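Local coordinates for protein putative oxidoreductase molybdopterin-binding subunit (Sulfolobus tokodaii, PDB 4ZOH) that binds the molybdenum cofactor as pterin cytosine dinucleotide and probably serves as the catalytic subunit of a molybdenum-dependent oxidoreductase, at residues G212-S217 against G440-G445; G445-F450 against V467-T472; E604-G609 against K668-A673. All blocks are in the same frame, centred on the assembly; numbering follows the deposited sequence.

Contact 1: residues G212-S217 against G440-G445. With MCN (pterin cytosine dinucleotide), chain D.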
loop_
_atom_site.group_PDB
_atom_site.type_symbol
_atom_site.label_atom_id
_atom_site.label_comp_id
_atom_site.label_asym_id
_atom_site.label_seq_id
_atom_site.Cartn_x
_atom_site.Cartn_y
_atom_site.Cartn_z
ATOM N N GLY A 212 -9.786 13.193 -7.521
ATOM C CA GLY A 212 -11.190 13.576 -7.681
ATOM C C GLY A 212 -11.387 14.995 -8.221
ATOM O O GLY A 212 -12.141 15.775 -7.592
ATOM N N GLY A 213 -10.743 15.342 -9.353
ATOM C CA GLY A 213 -10.841 16.725 -9.928
ATOM C C GLY A 213 -9.915 17.739 -9.192
ATOM O O GLY A 213 -9.349 17.417 -8.101
ATOM N N ALA A 214 -9.825 18.963 -9.730
ATOM C CA ALA A 214 -8.887 19.954 -9.246
ATOM C C ALA A 214 -9.326 21.327 -9.732
ATOM O O ALA A 214 -9.522 22.264 -8.904
ATOM C CB ALA A 214 -7.505 19.633 -9.775
ATOM N N PHE A 215 -9.491 21.430 -11.074
ATOM C CA PHE A 215 -9.990 22.663 -11.755
ATOM C C PHE A 215 -9.020 23.820 -11.468
ATOM O O PHE A 215 -9.442 24.958 -11.331
ATOM C CB PHE A 215 -11.424 23.000 -11.334
ATOM C CG PHE A 215 -12.358 21.824 -11.480
ATOM C CD1 PHE A 215 -12.816 21.433 -12.742
ATOM C CD2 PHE A 215 -12.745 21.059 -10.352
ATOM C CE1 PHE A 215 -13.683 20.335 -12.876
ATOM C CE2 PHE A 215 -13.590 19.948 -10.496
ATOM C CZ PHE A 215 -14.061 19.566 -11.757
ATOM N N GLY A 216 -7.727 23.455 -11.327
ATOM C CA GLY A 216 -6.651 24.402 -11.245
ATOM C C GLY A 216 -6.178 24.482 -9.804
ATOM O O GLY A 216 -5.079 24.802 -9.588
ATOM N N SER A 217 -7.009 24.100 -8.845
ATOM C CA SER A 217 -6.689 24.169 -7.442
ATOM C C SER A 217 -5.513 23.307 -6.932
ATOM O O SER A 217 -5.131 23.512 -5.777
ATOM C CB SER A 217 -7.931 23.922 -6.603
ATOM O OG SER A 217 -8.178 22.551 -6.509
ATOM N N GLY A 440 -0.809 14.444 -16.308
ATOM C CA GLY A 440 -1.363 13.917 -15.091
ATOM C C GLY A 440 -2.910 14.047 -15.090
ATOM O O GLY A 440 -3.461 14.842 -14.322
ATOM N N PRO A 441 -3.631 13.299 -15.971
ATOM C CA PRO A 441 -5.124 13.448 -15.999
ATOM C C PRO A 441 -5.731 13.174 -14.648
ATOM O O PRO A 441 -5.230 12.339 -13.901
ATOM C CB PRO A 441 -5.570 12.346 -16.984
ATOM C CG PRO A 441 -4.329 11.994 -17.774
ATOM C CD PRO A 441 -3.118 12.345 -16.970
ATOM N N HIS A 442 -6.793 13.882 -14.364
ATOM C CA HIS A 442 -7.538 13.845 -13.112
ATOM C C HIS A 442 -9.033 14.061 -13.390
ATOM O O HIS A 442 -9.747 14.840 -12.674
ATOM C CB HIS A 442 -7.016 14.855 -12.061
ATOM C CG HIS A 442 -6.692 16.202 -12.620
ATOM N ND1 HIS A 442 -5.504 16.464 -13.293
ATOM C CD2 HIS A 442 -7.396 17.369 -12.617
ATOM C CE1 HIS A 442 -5.465 17.745 -13.625
ATOM N NE2 HIS A 442 -6.604 18.317 -13.253
ATOM N N GLY A 443 -9.517 13.326 -14.393
ATOM C CA GLY A 443 -10.939 13.305 -14.729
ATOM C C GLY A 443 -11.202 13.531 -16.203
ATOM O O GLY A 443 -12.256 13.219 -16.699
ATOM N N GLN A 444 -10.228 14.119 -16.898
ATOM C CA GLN A 444 -10.488 14.609 -18.259
ATOM C C GLN A 444 -10.494 13.528 -19.344
ATOM O O GLN A 444 -10.848 13.846 -20.498
ATOM C CB GLN A 444 -9.535 15.748 -18.658
ATOM C CG GLN A 444 -9.521 16.953 -17.714
ATOM C CD GLN A 444 -8.521 16.839 -16.526
ATOM O OE1 GLN A 444 -7.923 15.784 -16.269
ATOM N NE2 GLN A 444 -8.337 17.944 -15.800
ATOM N N GLY A 445 -10.093 12.305 -19.020
ATOM C CA GLY A 445 -10.149 11.206 -19.981
ATOM C C GLY A 445 -9.115 11.171 -21.096
ATOM O O GLY A 445 -9.355 10.537 -22.135
HETATM N N1 MCN D . -10.417 16.678 -26.483
HETATM C C2 MCN D . -10.542 16.160 -27.762
HETATM N N3 MCN D . -10.247 16.911 -28.869
HETATM C C4 MCN D . -9.825 18.222 -28.681
HETATM C C5 MCN D . -9.697 18.757 -27.400
HETATM C C6 MCN D . -9.972 17.972 -26.280
HETATM O O2 MCN D . -10.912 15.002 -27.980
HETATM N N4 MCN D . -9.546 18.929 -29.755
HETATM C "C1'" MCN D . -10.731 15.790 -25.361
HETATM C C2D MCN D . -9.455 15.089 -24.892
HETATM O "O2'" MCN D . -9.265 13.842 -25.490
HETATM C "C3'" MCN D . -9.738 14.839 -23.434
HETATM C C4D MCN D . -10.293 16.155 -23.077
HETATM O O4D MCN D . -11.155 16.528 -24.239
HETATM O "O3'" MCN D . -10.678 13.846 -23.214
HETATM C "C5'" MCN D . -8.936 16.824 -22.974
HETATM O "O5'" MCN D . -9.039 18.129 -22.945
HETATM P PA MCN D . -7.766 19.122 -23.128
HETATM O O1A MCN D . -6.524 18.600 -23.660
HETATM O O2A MCN D . -8.503 20.242 -23.808
HETATM O O3A MCN D . -7.688 19.572 -21.504
HETATM P PB MCN D . -6.850 18.708 -20.428
HETATM O O1B MCN D . -5.420 19.223 -20.449
HETATM O O2B MCN D . -6.988 17.252 -20.526
HETATM O O3B MCN D . -7.593 19.143 -19.164
HETATM C C10 MCN D . -7.224 20.302 -18.366
HETATM C "C9'" MCN D . -8.434 21.157 -18.078
HETATM C "C8'" MCN D . -8.188 22.163 -17.084
HETATM S "S8'" MCN D . -6.857 23.293 -17.287
HETATM C "C7'" MCN D . -9.025 22.368 -16.029
HETATM S "S7'" MCN D . -8.821 23.703 -14.865
HETATM C "C6'" MCN D . -10.237 21.595 -15.844
HETATM C C7 MCN D . -10.640 20.888 -17.181
HETATM O "O9'" MCN D . -9.473 20.267 -17.681
HETATM N "N5'" MCN D . -10.166 20.668 -14.716
HETATM C C4A MCN D . -10.881 19.455 -14.662
HETATM N "N8'" MCN D . -11.675 19.842 -16.919
HETATM C C4B MCN D . -11.666 19.078 -15.789
HETATM N "N1'" MCN D . -12.409 17.968 -15.797
HETATM C "C2'" MCN D . -12.381 17.164 -14.737
HETATM N "N2'" MCN D . -13.108 16.067 -14.784
HETATM N "N3'" MCN D . -11.624 17.461 -13.556
HETATM C "C4'" MCN D . -10.861 18.650 -13.496
HETATM O "O4'" MCN D . -10.202 18.931 -12.453
HETATM O O HOH W 1 -7.612 20.947 -13.312
#

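Contact 2: residues G445-F450 against V467-T472. With MCN (pterin cytosine dinucleotide), chain D.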
loop_
_atom_site.group_PDB
_atom_site.type_symbol
_atom_site.label_atom_id
_atom_site.label_comp_id
_atom_site.label_asym_id
_atom_site.label_seq_id
_atom_site.Cartn_x
_atom_site.Cartn_y
_atom_site.Cartn_z
ATOM N N GLY A 445 -10.093 12.305 -19.020
ATOM C CA GLY A 445 -10.149 11.206 -19.981
ATOM C C GLY A 445 -9.115 11.171 -21.096
ATOM O O GLY A 445 -9.355 10.537 -22.135
ATOM N N ASP A 446 -7.972 11.837 -20.903
ATOM C CA ASP A 446 -6.917 11.863 -21.933
ATOM C C ASP A 446 -6.335 10.519 -22.204
ATOM O O ASP A 446 -5.807 10.300 -23.309
ATOM C CB ASP A 446 -5.752 12.819 -21.575
ATOM C CG ASP A 446 -6.236 14.188 -21.355
ATOM O OD1 ASP A 446 -6.405 14.910 -22.340
ATOM O OD2 ASP A 446 -6.597 14.518 -20.234
ATOM N N ALA A 447 -6.389 9.626 -21.220
ATOM C CA ALA A 447 -5.767 8.317 -21.408
ATOM C C ALA A 447 -6.516 7.563 -22.567
ATOM O O ALA A 447 -5.888 6.875 -23.371
ATOM C CB ALA A 447 -5.759 7.502 -20.112
ATOM N N THR A 448 -7.842 7.673 -22.613
ATOM C CA THR A 448 -8.630 7.075 -23.726
ATOM C C THR A 448 -8.170 7.719 -25.042
ATOM O O THR A 448 -7.890 7.015 -25.989
ATOM C CB THR A 448 -10.131 7.319 -23.533
ATOM O OG1 THR A 448 -10.570 6.519 -22.441
ATOM C CG2 THR A 448 -10.896 6.911 -24.774
ATOM N N ALA A 449 -8.042 9.042 -25.071
ATOM C CA ALA A 449 -7.556 9.714 -26.269
ATOM C C ALA A 449 -6.160 9.248 -26.634
ATOM O O ALA A 449 -5.831 9.022 -27.852
ATOM C CB ALA A 449 -7.691 11.231 -26.126
ATOM N N PHE A 450 -5.356 8.935 -25.604
ATOM C CA PHE A 450 -3.985 8.511 -25.896
ATOM C C PHE A 450 -3.989 7.125 -26.517
ATOM O O PHE A 450 -3.178 6.791 -27.410
ATOM C CB PHE A 450 -3.066 8.619 -24.651
ATOM C CG PHE A 450 -2.834 10.032 -24.202
ATOM C CD1 PHE A 450 -2.929 11.118 -25.112
ATOM C CD2 PHE A 450 -2.498 10.309 -22.898
ATOM C CE1 PHE A 450 -2.712 12.446 -24.694
ATOM C CE2 PHE A 450 -2.242 11.632 -22.483
ATOM C CZ PHE A 450 -2.356 12.688 -23.371
ATOM N N VAL A 467 -2.725 2.460 -20.843
ATOM C CA VAL A 467 -2.199 3.783 -20.672
ATOM C C VAL A 467 -2.041 4.076 -19.173
ATOM O O VAL A 467 -3.029 3.937 -18.395
ATOM C CB VAL A 467 -3.129 4.835 -21.299
ATOM C CG1 VAL A 467 -2.531 6.256 -21.170
ATOM C CG2 VAL A 467 -3.357 4.503 -22.781
ATOM N N ARG A 468 -0.811 4.482 -18.784
ATOM C CA ARG A 468 -0.443 4.758 -17.372
ATOM C C ARG A 468 0.119 6.162 -17.235
ATOM O O ARG A 468 0.579 6.741 -18.218
ATOM C CB ARG A 468 0.596 3.712 -16.935
ATOM C CG ARG A 468 0.013 2.301 -16.874
ATOM C CD ARG A 468 -0.775 2.126 -15.580
ATOM N NE ARG A 468 0.176 2.076 -14.453
ATOM C CZ ARG A 468 0.286 2.963 -13.456
ATOM N NH1 ARG A 468 -0.506 4.017 -13.434
ATOM N NH2 ARG A 468 1.255 2.811 -12.518
ATOM N N TRP A 469 0.079 6.734 -16.034
ATOM C CA TRP A 469 0.638 8.059 -15.753
ATOM C C TRP A 469 0.783 8.219 -14.231
ATOM O O TRP A 469 0.215 7.390 -13.506
ATOM C CB TRP A 469 -0.323 9.175 -16.258
ATOM C CG TRP A 469 -1.695 9.301 -15.589
ATOM C CD1 TRP A 469 -2.003 10.141 -14.576
ATOM C CD2 TRP A 469 -2.921 8.617 -15.924
ATOM N NE1 TRP A 469 -3.320 10.024 -14.230
ATOM C CE2 TRP A 469 -3.904 9.078 -15.035
ATOM C CE3 TRP A 469 -3.260 7.612 -16.846
ATOM C CZ2 TRP A 469 -5.246 8.633 -15.058
ATOM C CZ3 TRP A 469 -4.619 7.132 -16.873
ATOM C CH2 TRP A 469 -5.595 7.670 -15.965
ATOM N N GLY A 470 1.472 9.291 -13.775
ATOM C CA GLY A 470 1.340 9.719 -12.391
ATOM C C GLY A 470 2.277 9.043 -11.389
ATOM O O GLY A 470 2.062 9.155 -10.207
ATOM N N ASP A 471 3.329 8.401 -11.877
ATOM C CA ASP A 471 4.408 7.888 -11.035
ATOM C C ASP A 471 5.727 8.344 -11.634
ATOM O O ASP A 471 6.013 8.058 -12.796
ATOM C CB ASP A 471 4.378 6.361 -10.921
ATOM C CG ASP A 471 5.417 5.781 -9.942
ATOM O OD1 ASP A 471 6.364 6.447 -9.455
ATOM O OD2 ASP A 471 5.294 4.588 -9.652
ATOM N N THR A 472 6.513 9.078 -10.846
ATOM C CA THR A 472 7.802 9.636 -11.341
ATOM C C THR A 472 8.760 8.501 -11.648
ATOM O O THR A 472 9.814 8.714 -12.321
ATOM C CB THR A 472 8.424 10.638 -10.331
ATOM O OG1 THR A 472 8.677 9.946 -9.115
ATOM C CG2 THR A 472 7.489 11.800 -10.033
HETATM N N1 MCN D . -10.417 16.678 -26.483
HETATM C C2 MCN D . -10.542 16.160 -27.762
HETATM N N3 MCN D . -10.247 16.911 -28.869
HETATM C C4 MCN D . -9.825 18.222 -28.681
HETATM C C5 MCN D . -9.697 18.757 -27.400
HETATM C C6 MCN D . -9.972 17.972 -26.280
HETATM O O2 MCN D . -10.912 15.002 -27.980
HETATM N N4 MCN D . -9.546 18.929 -29.755
HETATM C "C1'" MCN D . -10.731 15.790 -25.361
HETATM C C2D MCN D . -9.455 15.089 -24.892
HETATM O "O2'" MCN D . -9.265 13.842 -25.490
HETATM C "C3'" MCN D . -9.738 14.839 -23.434
HETATM C C4D MCN D . -10.293 16.155 -23.077
HETATM O O4D MCN D . -11.155 16.528 -24.239
HETATM O "O3'" MCN D . -10.678 13.846 -23.214
HETATM C "C5'" MCN D . -8.936 16.824 -22.974
HETATM O "O5'" MCN D . -9.039 18.129 -22.945
HETATM P PA MCN D . -7.766 19.122 -23.128
HETATM O O1A MCN D . -6.524 18.600 -23.660
HETATM O O2A MCN D . -8.503 20.242 -23.808
HETATM O O3A MCN D . -7.688 19.572 -21.504
HETATM P PB MCN D . -6.850 18.708 -20.428
HETATM O O1B MCN D . -5.420 19.223 -20.449
HETATM O O2B MCN D . -6.988 17.252 -20.526
HETATM O O3B MCN D . -7.593 19.143 -19.164
HETATM C C10 MCN D . -7.224 20.302 -18.366
HETATM C "C9'" MCN D . -8.434 21.157 -18.078
HETATM C "C8'" MCN D . -8.188 22.163 -17.084
HETATM S "S8'" MCN D . -6.857 23.293 -17.287
HETATM C "C7'" MCN D . -9.025 22.368 -16.029
HETATM S "S7'" MCN D . -8.821 23.703 -14.865
HETATM C "C6'" MCN D . -10.237 21.595 -15.844
HETATM C C7 MCN D . -10.640 20.888 -17.181
HETATM O "O9'" MCN D . -9.473 20.267 -17.681
HETATM N "N5'" MCN D . -10.166 20.668 -14.716
HETATM C C4A MCN D . -10.881 19.455 -14.662
HETATM N "N8'" MCN D . -11.675 19.842 -16.919
HETATM C C4B MCN D . -11.666 19.078 -15.789
HETATM N "N1'" MCN D . -12.409 17.968 -15.797
HETATM C "C2'" MCN D . -12.381 17.164 -14.737
HETATM N "N2'" MCN D . -13.108 16.067 -14.784
HETATM N "N3'" MCN D . -11.624 17.461 -13.556
HETATM C "C4'" MCN D . -10.861 18.650 -13.496
HETATM O "O4'" MCN D . -10.202 18.931 -12.453
#

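Contact 3: residues E604-G609 against K668-A673. With MCN (pterin cytosine dinucleotide), chain D.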
loop_
_atom_site.group_PDB
_atom_site.type_symbol
_atom_site.label_atom_id
_atom_site.label_comp_id
_atom_site.label_asym_id
_atom_site.label_seq_id
_atom_site.Cartn_x
_atom_site.Cartn_y
_atom_site.Cartn_z
ATOM N N GLU A 604 -17.127 16.886 -25.713
ATOM C CA GLU A 604 -18.452 17.441 -25.305
ATOM C C GLU A 604 -18.590 17.350 -23.799
ATOM O O GLU A 604 -19.155 18.258 -23.111
ATOM C CB GLU A 604 -19.593 16.562 -25.929
ATOM C CG GLU A 604 -20.966 17.002 -25.408
ATOM C CD GLU A 604 -22.148 16.225 -26.072
ATOM O OE1 GLU A 604 -21.864 15.480 -27.027
ATOM O OE2 GLU A 604 -23.339 16.385 -25.686
ATOM N N GLY A 605 -18.098 16.230 -23.266
ATOM C CA GLY A 605 -18.116 16.064 -21.804
ATOM C C GLY A 605 -17.360 17.249 -21.121
ATOM O O GLY A 605 -17.833 17.818 -20.191
ATOM N N GLN A 606 -16.220 17.638 -21.664
ATOM C CA GLN A 606 -15.447 18.845 -21.161
ATOM C C GLN A 606 -16.211 20.155 -21.363
ATOM O O GLN A 606 -16.281 20.997 -20.456
ATOM C CB GLN A 606 -14.099 18.924 -21.902
ATOM C CG GLN A 606 -13.152 17.835 -21.443
ATOM C CD GLN A 606 -12.993 17.885 -19.923
ATOM O OE1 GLN A 606 -13.341 16.924 -19.204
ATOM N NE2 GLN A 606 -12.546 19.022 -19.412
ATOM N N ALA A 607 -16.796 20.328 -22.572
ATOM C CA ALA A 607 -17.617 21.517 -22.852
ATOM C C ALA A 607 -18.721 21.645 -21.829
ATOM O O ALA A 607 -18.893 22.696 -21.215
ATOM C CB ALA A 607 -18.188 21.505 -24.290
ATOM N N ILE A 608 -19.472 20.566 -21.624
ATOM C CA ILE A 608 -20.556 20.640 -20.687
ATOM C C ILE A 608 -20.088 20.900 -19.253
ATOM O O ILE A 608 -20.699 21.704 -18.594
ATOM C CB ILE A 608 -21.476 19.371 -20.745
ATOM C CG1 ILE A 608 -22.198 19.316 -22.109
ATOM C CG2 ILE A 608 -22.529 19.370 -19.578
ATOM C CD1 ILE A 608 -22.853 17.938 -22.332
ATOM N N GLY A 609 -19.102 20.145 -18.733
ATOM C CA GLY A 609 -18.602 20.440 -17.368
ATOM C C GLY A 609 -18.202 21.923 -17.170
ATOM O O GLY A 609 -18.581 22.546 -16.173
ATOM N N LYS A 668 -6.684 21.548 -30.569
ATOM C CA LYS A 668 -6.526 22.625 -29.633
ATOM C C LYS A 668 -7.283 22.181 -28.382
ATOM O O LYS A 668 -8.147 21.277 -28.464
ATOM C CB LYS A 668 -7.157 23.950 -30.178
ATOM C CG LYS A 668 -6.717 24.219 -31.630
ATOM C CD LYS A 668 -7.142 25.604 -32.148
ATOM C CE LYS A 668 -6.611 25.890 -33.575
ATOM N NZ LYS A 668 -6.899 27.357 -33.826
ATOM N N GLY A 669 -7.024 22.866 -27.254
ATOM C CA GLY A 669 -7.674 22.529 -26.025
ATOM C C GLY A 669 -9.082 23.010 -25.856
ATOM O O GLY A 669 -9.437 24.157 -26.242
ATOM N N ILE A 670 -9.886 22.171 -25.206
ATOM C CA ILE A 670 -11.236 22.535 -24.843
ATOM C C ILE A 670 -11.480 22.451 -23.325
ATOM O O ILE A 670 -12.582 22.827 -22.815
ATOM C CB ILE A 670 -12.237 21.547 -25.563
ATOM C CG1 ILE A 670 -13.673 22.143 -25.565
ATOM C CG2 ILE A 670 -12.241 20.163 -24.837
ATOM C CD1 ILE A 670 -14.668 21.525 -26.552
ATOM N N GLY A 671 -10.493 21.953 -22.559
ATOM C CA GLY A 671 -10.753 21.750 -21.080
ATOM C C GLY A 671 -11.338 22.961 -20.410
ATOM O O GLY A 671 -12.167 22.838 -19.468
ATOM N N GLU A 672 -10.931 24.142 -20.892
ATOM C CA GLU A 672 -11.343 25.406 -20.237
ATOM C C GLU A 672 -12.404 26.284 -20.905
ATOM O O GLU A 672 -13.026 27.055 -20.222
ATOM C CB GLU A 672 -10.082 26.248 -19.800
ATOM C CG GLU A 672 -9.254 25.496 -18.762
ATOM C CD GLU A 672 -7.837 26.056 -18.546
ATOM O OE1 GLU A 672 -6.978 25.919 -19.437
ATOM O OE2 GLU A 672 -7.611 26.701 -17.491
ATOM N N ALA A 673 -12.563 26.127 -22.234
ATOM C CA ALA A 673 -13.475 26.878 -23.161
ATOM C C ALA A 673 -14.911 27.045 -22.654
ATOM O O ALA A 673 -15.452 28.173 -22.582
ATOM C CB ALA A 673 -13.416 26.181 -24.540
HETATM N N1 MCN D . -10.417 16.678 -26.483
HETATM C C2 MCN D . -10.542 16.160 -27.762
HETATM N N3 MCN D . -10.247 16.911 -28.869
HETATM C C4 MCN D . -9.825 18.222 -28.681
HETATM C C5 MCN D . -9.697 18.757 -27.400
HETATM C C6 MCN D . -9.972 17.972 -26.280
HETATM O O2 MCN D . -10.912 15.002 -27.980
HETATM N N4 MCN D . -9.546 18.929 -29.755
HETATM C "C1'" MCN D . -10.731 15.790 -25.361
HETATM C C2D MCN D . -9.455 15.089 -24.892
HETATM O "O2'" MCN D . -9.265 13.842 -25.490
HETATM C "C3'" MCN D . -9.738 14.839 -23.434
HETATM C C4D MCN D . -10.293 16.155 -23.077
HETATM O O4D MCN D . -11.155 16.528 -24.239
HETATM O "O3'" MCN D . -10.678 13.846 -23.214
HETATM C "C5'" MCN D . -8.936 16.824 -22.974
HETATM O "O5'" MCN D . -9.039 18.129 -22.945
HETATM P PA MCN D . -7.766 19.122 -23.128
HETATM O O1A MCN D . -6.524 18.600 -23.660
HETATM O O2A MCN D . -8.503 20.242 -23.808
HETATM O O3A MCN D . -7.688 19.572 -21.504
HETATM P PB MCN D . -6.850 18.708 -20.428
HETATM O O1B MCN D . -5.420 19.223 -20.449
HETATM O O2B MCN D . -6.988 17.252 -20.526
HETATM O O3B MCN D . -7.593 19.143 -19.164
HETATM C C10 MCN D . -7.224 20.302 -18.366
HETATM C "C9'" MCN D . -8.434 21.157 -18.078
HETATM C "C8'" MCN D . -8.188 22.163 -17.084
HETATM S "S8'" MCN D . -6.857 23.293 -17.287
HETATM C "C7'" MCN D . -9.025 22.368 -16.029
HETATM S "S7'" MCN D . -8.821 23.703 -14.865
HETATM C "C6'" MCN D . -10.237 21.595 -15.844
HETATM C C7 MCN D . -10.640 20.888 -17.181
HETATM O "O9'" MCN D . -9.473 20.267 -17.681
HETATM N "N5'" MCN D . -10.166 20.668 -14.716
HETATM C C4A MCN D . -10.881 19.455 -14.662
HETATM N "N8'" MCN D . -11.675 19.842 -16.919
HETATM C C4B MCN D . -11.666 19.078 -15.789
HETATM N "N1'" MCN D . -12.409 17.968 -15.797
HETATM C "C2'" MCN D . -12.381 17.164 -14.737
HETATM N "N2'" MCN D . -13.108 16.067 -14.784
HETATM N "N3'" MCN D . -11.624 17.461 -13.556
HETATM C "C4'" MCN D . -10.861 18.650 -13.496
HETATM O "O4'" MCN D . -10.202 18.931 -12.453
HETATM O O HOH W 2 -14.631 23.378 -21.187
#

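Contact 1: residues G212-S217 against G440-G445
His442 has its CG between the backbone N and the carbonyl carbon (chi1 43°), and this turn brings its imidazole up to Ala214. CD2 of His442 meets CB of Ala214 at 3.6 Å, with the methyl oblique to the ring. Beside it, Gly213 CA makes a CA-H...O contact with His442 O at 3.5 Å. A side chain at Gly213 would crowd the Phe215 ring. His442 is fixed in rotation through ND1, which donates to Gly440 O at 2.8 Å. That bond is fairly straight (163°) and lies in the ring plane. His442 N donates to Gln444 OE1. The amide of Gln444 in turn places NE2 over one face of the imidazole, and NE2 also donates to O9' of the cofactor at 3.2 Å.

Both loops meet at the pterin carbonyl. O4' of the cofactor is gripped by two N-H groups, Ala214 N at 2.7 Å and Phe215 N at 2.9 Å. The same oxygen sits in plane at the edge of His442. Phe215 has CG anti to its own carbonyl carbon (chi1 -52°), and one ring face is turned to C4' and O4' of the pterin. With a serine in place of Phe215, the pterin carbonyl would probably lose the cover over that side. Phe215 lies within a type I' turn from Ala214 to Ser217, in which Ser217 N and OG reach Ala214 O from the same face. These glycine-containing loops, one from each molybdopterin cofactor-binding domain, form part of the pterin pocket, consistent with a subunit of the xanthine dehydrogenase and aldehyde oxidase family.

Contact 2: residues G445-F450 against V467-T472
Ala447, on the first turn of helix 446-458, packs against Val467 on strand 465-468. The helix links strands 433-437 and 465-468 in a beta-alpha-beta unit, and this contact presses the start of the helix onto strand 465-468 and the residues after it. Val467 straddles the alanine with both methyls. Its CG1 is anti to the backbone N (chi1 -177°) and reaches Ala447 CB at 3.6 Å. The other branch, CG2, lies against Ala447 O at 3.5 Å. Trp469 comes from farther along the chain. Its CG sits between the backbone N and the carbonyl carbon (chi1 65°), which swings the indole back to the helix. There the six-membered ring meets the alanine through CZ3, 3.5 Å from Ala447 CB. The methyl stands oblique to the indole. The Ala447 methyl is thus held between Val467 CG1 and the indole.

Phe450 is one turn later on the helix. Its CB approaches Val467 CG1 at 4.2 Å, and the same methyl lies at the edge of the phenyl ring. Leu435 of strand 433-437 touches both Phe450 and Val467, which extends this apolar layer across the sheet. Trp469 NE1 makes a weak hydrogen bond to Pro441 O, tying the indole to the loop before the helix. On the other side, Ala449 CB approaches O2' of the cofactor at 3.1 Å. Phe450 N donates to Asp446 O at 2.7 Å, and this oxygen also lies over one face of the Phe450 ring, toward its rim.

Contact 3: residues E604-G609 against K668-A673
Gln606 overlaps Ile670 with the root of its side chain, CB against CG2 of Ile670 at 3.7 Å. Beyond that the glutamine chain bends at chi2 (-54°). The bend carries its amide past Gly671 and on to the pterin. NE2 of Gln606 passes 3.7 Å from CA of Gly671. It then donates to N8' of the cofactor at 2.8 Å, with an N-H...acceptor angle of 151°. The glutamine is therefore apolar packing at its base and a hydrogen-bond donor at its end. Gly671 suits this place because a side chain there would clash with C9' of the cofactor.

Ile670 works on two sides. Its CG2 methyl also faces the cytosine ring, 3.5 Å from C6 of the cofactor. Its other branch reaches back to the helix, where CD1 of Ile670 meets Ala607 CB at 4.2 Å. Trp653 of strand 651-655 packs on both Ile670 and Ala607.

The contact joins helix 600-619, in the second molybdopterin cofactor-binding domain, to the loop that leads into helix 673-688. Both segments line the pterin cytosine dinucleotide pocket, and the cofactor lies along one side of their junction. The loop holds a phosphate by its backbone. Ile670 N donates to O2A of the cofactor at 2.8 Å. Gly671 N adds a second bond to the same oxygen at 2.9 Å. Farther back, Lys668 O accepts a hydrogen bond from N4 of the cytosine. The Lys668 side chain turns elsewhere and forms a salt bridge with Asp381. At the other end, Glu672 lies beside S8' of the cofactor, and its carboxylate has a salt bridge to Arg336 and a bond from Gly333 N. A water bridges Gln606 O and Ile670 O, lying 2.7 Å from Ile670 O.

In the fold
All three contacts are buried and all touch the cofactor, but in different ways. In contacts 1 and 3 the segments meet mainly by packing, and many of their polar groups are spent on the cofactor. Contact 1 serves mostly the pterin end. Contact 3 serves mainly the phosphate and cytosine end, with Gln606 reaching back to the pterin. The two meet where Gln444 CA packs on Gln606 OE1. Contact 2 lies farther from the chain centre and is mainly apolar, a helix start on a strand. It shares Gly445 with contact 1, so loop 440-445 runs straight into helix 446-458. Contacts 2 and 3 do not touch each other, and the cofactor passes close to both.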